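Local coordinates for mRNA-binding protein PUF3 (Saccharomyces cerevisiae, PDB 3K49), which binds recognition sequences in the 3' untranslated regions of mRNAs for mitochondrial proteins, such as COX17, localizes these messages near mitochondria and promotes COX17 mRNA deadenylation and decay, at residues L97-Q100 against F101-N104; G175-Y178 against H179-H183; F235-K238 against E239-D242. All coordinates share one frame; numbering follows the deposited sequence.

Contact 1: L97-Q100 against F101-N104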
loop_
_atom_site.group_PDB
_atom_site.type_symbol
_atom_site.label_atom_id
_atom_site.label_comp_id
_atom_site.label_asym_id
_atom_site.label_seq_id
_atom_site.Cartn_x
_atom_site.Cartn_y
_atom_site.Cartn_z
ATOM N N LEU A 97 29.031 7.092 5.506
ATOM C CA LEU A 97 28.095 7.269 4.408
ATOM C C LEU A 97 27.037 8.306 4.775
ATOM O O LEU A 97 26.689 9.172 3.969
ATOM C CB LEU A 97 27.419 5.944 4.086
ATOM C CG LEU A 97 28.310 4.809 3.604
ATOM C CD1 LEU A 97 27.461 3.544 3.377
ATOM C CD2 LEU A 97 29.053 5.213 2.355
ATOM N N VAL A 98 26.532 8.210 6.004
ATOM C CA VAL A 98 25.549 9.157 6.491
ATOM C C VAL A 98 26.110 10.572 6.400
ATOM O O VAL A 98 25.440 11.492 5.933
ATOM C CB VAL A 98 25.110 8.839 7.938
ATOM C CG1 VAL A 98 24.328 9.996 8.535
ATOM C CG2 VAL A 98 24.260 7.584 7.970
ATOM N N ASP A 99 27.352 10.739 6.833
ATOM C CA ASP A 99 27.984 12.048 6.797
ATOM C C ASP A 99 28.175 12.565 5.375
ATOM O O ASP A 99 28.343 13.763 5.170
ATOM C CB ASP A 99 29.311 12.018 7.549
ATOM C CG ASP A 99 29.138 11.614 9.007
ATOM O OD1 ASP A 99 27.977 11.556 9.479
ATOM O OD2 ASP A 99 30.159 11.344 9.680
ATOM N N GLN A 100 28.143 11.668 4.395
ATOM C CA GLN A 100 28.131 12.091 2.997
ATOM C C GLN A 100 26.718 12.408 2.488
ATOM O O GLN A 100 26.555 12.968 1.401
ATOM C CB GLN A 100 28.774 11.036 2.102
ATOM C CG GLN A 100 30.282 11.034 2.152
ATOM C CD GLN A 100 30.866 10.044 1.184
ATOM O OE1 GLN A 100 30.351 9.871 0.077
ATOM N NE2 GLN A 100 31.940 9.371 1.594
ATOM N N PHE A 101 25.701 12.031 3.261
ATOM C CA PHE A 101 24.322 12.278 2.855
ATOM C C PHE A 101 23.859 13.631 3.382
ATOM O O PHE A 101 23.054 14.316 2.737
ATOM C CB PHE A 101 23.382 11.155 3.316
ATOM C CG PHE A 101 23.628 9.834 2.635
ATOM C CD1 PHE A 101 24.388 9.761 1.470
ATOM C CD2 PHE A 101 23.082 8.666 3.149
ATOM C CE1 PHE A 101 24.621 8.537 0.834
ATOM C CE2 PHE A 101 23.296 7.439 2.517
ATOM C CZ PHE A 101 24.070 7.370 1.355
ATOM N N LYS A 102 24.394 14.023 4.540
ATOM C CA LYS A 102 24.074 15.313 5.155
ATOM C C LYS A 102 24.195 16.465 4.166
ATOM O O LYS A 102 25.232 16.634 3.526
ATOM C CB LYS A 102 24.968 15.581 6.365
ATOM C CG LYS A 102 24.638 14.738 7.588
ATOM C CD LYS A 102 25.546 15.125 8.746
ATOM C CE LYS A 102 25.927 13.925 9.609
ATOM N NZ LYS A 102 27.025 14.262 10.561
ATOM N N GLY A 103 23.120 17.245 4.047
ATOM C CA GLY A 103 23.057 18.366 3.121
ATOM C C GLY A 103 22.601 17.953 1.737
ATOM O O GLY A 103 22.448 18.798 0.861
ATOM N N ASN A 104 22.387 16.651 1.541
ATOM C CA ASN A 104 22.046 16.111 0.226
ATOM C C ASN A 104 20.799 15.265 0.222
ATOM O O ASN A 104 20.481 14.651 -0.793
ATOM C CB ASN A 104 23.198 15.280 -0.336
ATOM C CG ASN A 104 24.506 16.036 -0.344
ATOM O OD1 ASN A 104 24.646 17.031 -1.052
ATOM N ND2 ASN A 104 25.472 15.570 0.452
#
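Lys102 and Asp99 lie side by side and point the same way, and their charged ends close a salt bridge across the last turn of the helix, with NZ of Lys102 3.1 Å from OD1 of Asp99. As a hydrogen bond this pair is weak. The lysine chain is extended at chi2, and the bend at chi3 (-144°) brings CE and NZ alongside the carboxylate of Asp99, at the exposed surface. A second carboxylate, that of Glu132, lies at long range from the same ammonium group.

In the backbone, the carbonyl of Val98 takes two donors. Phe101 N donates to Val98 O at 2.7 Å and Lys102 N to the same oxygen at 3.1 Å. Phe101 turns one ring face over the carbonyl of Leu97, whose oxygen stands 3.3 Å above the ring plane, offset toward the rim.

The chain then leaves helix 91-101 through a type II beta turn from Phe101 to Asn104, where Pumilio repeat 2 has just passed into repeat 3. Gly103 has phi 87°, a backbone shape in which a side chain would run into the preceding carbonyl oxygen, so glycine suits the place. Asn104, at the N-cap position of helix 105-110, reaches back instead: its ND2 donates to Gln100 O at 3.0 Å, standing above that carbonyl's plane.

Farther out, hydrophobic neighbours place the aromatic ring. Phe101 packs on Ile70 of helix 69-74, on Val117 and Ile118 of helix 114-124 and on Leu133 of helix 127-134, a buried position that suits a large apolar residue. The extended chain of Gln100 leads away from the turn, and its NE2 donates to Arg66 O.

Contact 2: G175-Y178 against H179-H183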
loop_
_atom_site.group_PDB
_atom_site.type_symbol
_atom_site.label_atom_id
_atom_site.label_comp_id
_atom_site.label_asym_id
_atom_site.label_seq_id
_atom_site.Cartn_x
_atom_site.Cartn_y
_atom_site.Cartn_z
ATOM N N GLY A 175 -5.148 21.231 4.970
ATOM C CA GLY A 175 -5.670 21.916 3.806
ATOM C C GLY A 175 -5.533 21.091 2.537
ATOM O O GLY A 175 -6.260 21.293 1.558
ATOM N N HIS A 176 -4.606 20.140 2.550
ATOM C CA HIS A 176 -4.339 19.365 1.343
ATOM C C HIS A 176 -4.785 17.919 1.443
ATOM O O HIS A 176 -4.696 17.174 0.470
ATOM C CB HIS A 176 -2.862 19.443 0.982
ATOM C CG HIS A 176 -2.325 20.839 0.943
ATOM N ND1 HIS A 176 -2.304 21.603 -0.205
ATOM C CD2 HIS A 176 -1.783 21.617 1.914
ATOM C CE1 HIS A 176 -1.775 22.780 0.058
ATOM N NE2 HIS A 176 -1.444 22.813 1.340
ATOM N N ILE A 177 -5.308 17.538 2.605
ATOM C CA ILE A 177 -5.578 16.133 2.904
ATOM C C ILE A 177 -6.581 15.461 1.977
ATOM O O ILE A 177 -6.378 14.315 1.589
ATOM C CB ILE A 177 -5.985 15.936 4.374
ATOM C CG1 ILE A 177 -4.808 16.284 5.288
ATOM C CG2 ILE A 177 -6.441 14.500 4.628
ATOM C CD1 ILE A 177 -5.200 16.447 6.743
ATOM N N TYR A 178 -7.663 16.147 1.615
ATOM C CA TYR A 178 -8.591 15.548 0.657
ATOM C C TYR A 178 -7.932 15.362 -0.709
ATOM O O TYR A 178 -7.983 14.279 -1.305
ATOM C CB TYR A 178 -9.889 16.343 0.494
ATOM C CG TYR A 178 -10.683 15.814 -0.678
ATOM C CD1 TYR A 178 -11.457 14.669 -0.551
ATOM C CD2 TYR A 178 -10.610 16.425 -1.930
ATOM C CE1 TYR A 178 -12.162 14.157 -1.625
ATOM C CE2 TYR A 178 -11.323 15.929 -3.014
ATOM C CZ TYR A 178 -12.102 14.795 -2.856
ATOM O OH TYR A 178 -12.811 14.294 -3.933
ATOM N N HIS A 179 -7.311 16.423 -1.204
ATOM C CA HIS A 179 -6.572 16.335 -2.453
ATOM C C HIS A 179 -5.647 15.119 -2.444
ATOM O O HIS A 179 -5.700 14.290 -3.357
ATOM C CB HIS A 179 -5.767 17.611 -2.684
ATOM C CG HIS A 179 -4.948 17.589 -3.938
ATOM N ND1 HIS A 179 -3.583 17.380 -3.935
ATOM C CD2 HIS A 179 -5.298 17.749 -5.237
ATOM C CE1 HIS A 179 -3.131 17.415 -5.176
ATOM N NE2 HIS A 179 -4.151 17.638 -5.984
ATOM N N LEU A 180 -4.817 15.002 -1.402
ATOM C CA LEU A 180 -3.833 13.914 -1.321
ATOM C C LEU A 180 -4.485 12.535 -1.297
ATOM O O LEU A 180 -3.918 11.562 -1.809
ATOM C CB LEU A 180 -2.926 14.061 -0.089
ATOM C CG LEU A 180 -1.924 15.211 -0.047
ATOM C CD1 LEU A 180 -1.253 15.284 1.332
ATOM C CD2 LEU A 180 -0.892 15.036 -1.162
ATOM N N SER A 181 -5.674 12.462 -0.699
ATOM C CA SER A 181 -6.381 11.192 -0.517
ATOM C C SER A 181 -6.959 10.658 -1.815
ATOM O O SER A 181 -7.392 9.506 -1.866
ATOM C CB SER A 181 -7.495 11.342 0.515
ATOM O OG SER A 181 -6.954 11.723 1.763
ATOM N N THR A 182 -6.988 11.509 -2.846
ATOM C CA THR A 182 -7.405 11.098 -4.191
ATOM C C THR A 182 -6.223 11.048 -5.172
ATOM O O THR A 182 -6.374 10.691 -6.345
ATOM C CB THR A 182 -8.543 11.992 -4.756
ATOM O OG1 THR A 182 -8.224 13.376 -4.546
ATOM C CG2 THR A 182 -9.884 11.650 -4.078
ATOM N N HIS A 183 -5.040 11.404 -4.686
ATOM C CA HIS A 183 -3.832 11.264 -5.486
ATOM C C HIS A 183 -3.242 9.861 -5.302
ATOM O O HIS A 183 -3.447 9.222 -4.273
ATOM C CB HIS A 183 -2.818 12.356 -5.127
ATOM C CG HIS A 183 -1.531 12.279 -5.913
ATOM N ND1 HIS A 183 -0.400 11.695 -5.414
ATOM C CD2 HIS A 183 -1.232 12.729 -7.157
ATOM C CE1 HIS A 183 0.570 11.776 -6.330
ATOM N NE2 HIS A 183 0.091 12.397 -7.379
HETATM O O HOH W 1 -7.384 19.266 0.179
#
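Ser181 folds its hydroxyl back onto the carbonyl of Ile177 in the short helix 177-181 of Pumilio repeat 5, part of the all-helical PUM homology domain. OG donates to Ile177 O at 2.7 Å and Ser181 N at 3.0 Å, the two arriving from opposite faces of the carbonyl plane. A small hydroxyl residue suits this buried place, since its polar atom is satisfied within its own helix while Leu209 and Leu216 pack against the side chain. Leu180 N also donates to His176 O at 2.9 Å.

Across to Thr182 the fit is looser. Tyr178 has CG anti to the backbone N (chi1 170°), and its ring crosses Thr182 obliquely, OH lying 3.9 Å from CG2 of Thr182. Phe212, Tyr215 and Leu216 pack on the tyrosine as well. An alanine here takes the ring from beside Thr182 CG2 and would probably leave a gap next to Phe212 and Leu216. On the solvent side, near the exposed His179, a water donates to Gly175 O and accepts from His179 N. At the helix end, Thr182 OG1 donates to His179 O at 2.9 Å, from the same face as Thr182 N.

Contact 3: F235-K238 against E239-D242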
loop_
_atom_site.group_PDB
_atom_site.type_symbol
_atom_site.label_atom_id
_atom_site.label_comp_id
_atom_site.label_asym_id
_atom_site.label_seq_id
_atom_site.Cartn_x
_atom_site.Cartn_y
_atom_site.Cartn_z
ATOM N N PHE A 235 -11.310 -0.740 18.908
ATOM C CA PHE A 235 -10.267 -0.527 19.899
ATOM C C PHE A 235 -9.698 0.880 19.726
ATOM O O PHE A 235 -9.146 1.459 20.662
ATOM C CB PHE A 235 -9.157 -1.572 19.721
ATOM C CG PHE A 235 -8.484 -1.979 21.007
ATOM C CD1 PHE A 235 -7.433 -1.236 21.524
ATOM C CD2 PHE A 235 -8.900 -3.110 21.695
ATOM C CE1 PHE A 235 -6.816 -1.608 22.704
ATOM C CE2 PHE A 235 -8.287 -3.486 22.876
ATOM C CZ PHE A 235 -7.243 -2.734 23.380
ATOM N N THR A 236 -9.849 1.429 18.523
ATOM C CA THR A 236 -9.277 2.734 18.189
ATOM C C THR A 236 -10.027 3.913 18.809
ATOM O O THR A 236 -10.819 3.752 19.744
ATOM C CB THR A 236 -9.183 2.953 16.659
ATOM O OG1 THR A 236 -10.472 2.775 16.071
ATOM C CG2 THR A 236 -8.209 1.967 16.034
ATOM N N ASN A 237 -9.766 5.100 18.268
ATOM C CA ASN A 237 -10.225 6.350 18.867
ATOM C C ASN A 237 -11.683 6.704 18.588
ATOM O O ASN A 237 -12.362 6.040 17.804
ATOM C CB ASN A 237 -9.305 7.508 18.454
ATOM C CG ASN A 237 -9.021 7.529 16.962
ATOM O OD1 ASN A 237 -9.913 7.772 16.151
ATOM N ND2 ASN A 237 -7.768 7.282 16.594
ATOM N N LYS A 238 -12.149 7.764 19.238
ATOM C CA LYS A 238 -13.527 8.216 19.108
ATOM C C LYS A 238 -13.847 8.673 17.683
ATOM O O LYS A 238 -15.004 8.648 17.251
ATOM C CB LYS A 238 -13.790 9.364 20.084
ATOM C CG LYS A 238 -12.940 10.603 19.810
ATOM C CD LYS A 238 -13.314 11.765 20.720
ATOM C CE LYS A 238 -12.489 13.004 20.392
ATOM N NZ LYS A 238 -12.872 14.176 21.230
ATOM N N GLU A 239 -12.817 9.100 16.960
ATOM C CA GLU A 239 -13.001 9.663 15.626
ATOM C C GLU A 239 -13.168 8.563 14.579
ATOM O O GLU A 239 -13.999 8.675 13.668
ATOM C CB GLU A 239 -11.829 10.576 15.264
ATOM C CG GLU A 239 -11.972 11.266 13.918
ATOM C CD GLU A 239 -13.133 12.239 13.884
ATOM O OE1 GLU A 239 -13.707 12.518 14.957
ATOM O OE2 GLU A 239 -13.469 12.725 12.782
ATOM N N MET A 240 -12.395 7.491 14.721
ATOM C CA MET A 240 -12.527 6.341 13.831
ATOM C C MET A 240 -13.940 5.763 13.890
ATOM O O MET A 240 -14.600 5.598 12.857
ATOM C CB MET A 240 -11.506 5.262 14.180
ATOM C CG MET A 240 -10.092 5.573 13.719
ATOM S SD MET A 240 -9.896 5.537 11.923
ATOM C CE MET A 240 -8.103 5.583 11.770
ATOM N N VAL A 241 -14.401 5.471 15.104
ATOM C CA VAL A 241 -15.731 4.912 15.305
ATOM C C VAL A 241 -16.824 5.736 14.596
ATOM O O VAL A 241 -17.647 5.195 13.849
ATOM C CB VAL A 241 -16.056 4.773 16.812
ATOM C CG1 VAL A 241 -17.495 4.293 17.018
ATOM C CG2 VAL A 241 -15.072 3.834 17.475
ATOM N N ASP A 242 -16.831 7.043 14.825
ATOM C CA ASP A 242 -17.805 7.911 14.177
ATOM C C ASP A 242 -17.677 7.891 12.650
ATOM O O ASP A 242 -18.683 7.782 11.944
ATOM C CB ASP A 242 -17.658 9.346 14.676
ATOM C CG ASP A 242 -18.100 9.513 16.115
ATOM O OD1 ASP A 242 -18.777 8.603 16.638
ATOM O OD2 ASP A 242 -17.771 10.554 16.722
#
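With CG of Asn237 set between its backbone N and carbonyl carbon (chi1 48°) and the amide turned by a chi2 of 67°, OD1 swings forward over the first turn of the following helix and meets the backbone of Met240. The first torsion of Thr236 is of the same kind (chi1 55°) and lays OG1 against the methionine chain, 3.3 Å from CB of Met240.

The asparagine oxygen accepts from two amides. Met240 N donates to Asn237 OD1 at 2.9 Å, only slightly tilted from the plane of the side-chain carbonyl, and Glu239 N adds a weak bond to the same oxygen at 3.3 Å. This is an N-cap: Asn237 stands just before helix 238-252 in Pumilio repeat 6 and supplies an acceptor to amides that have no preceding turn of helix to bond to. Asparagine fits because its short side chain brings a carbonyl oxygen back to those amides while its NH2 group serves another partner, here Gln202 OE1 of helix 199-207.

The ordinary helical pattern begins with longer bonds. Val241 N donates to Asn237 O, but at 3.4 Å the bond is weak, as is the one from Asp242 N to Lys238 O.

Met240 suits the buried side of this first turn. Its CB and CG lie against Thr236 OG1 and Asn237 OD1, with CG 3.3 Å from Asn237 OD1, and the flexible chain then bends at chi2 and leads away; the side chain also touches Gln202. Thr236 has its own polar tie, OG1 donating to Asp233 O in the loop before the helix, and Glu239 rests on Leu206 and Asn207 of helix 199-207.

How the contacts relate
The three contacts follow one another along the chain, contact 1 first and contact 3 last, all within the PUM homology domain, whose helical repeats build a curved arch. Contact 1 lies at the passage from repeat 2 to repeat 3, contact 2 in repeat 5 and contact 3 in repeat 6. Centres of contacts 1 and 2 are about 32 Å apart, of contacts 2 and 3 about 21 Å, and of contacts 1 and 3 about 41 Å. They mark a helix exit, a short helix and a helix start in different repeats. Contact 2 comes nearest the bound RNA, about 7 Å between nearest atoms, against about 13 and 15 Å for contacts 1 and 3.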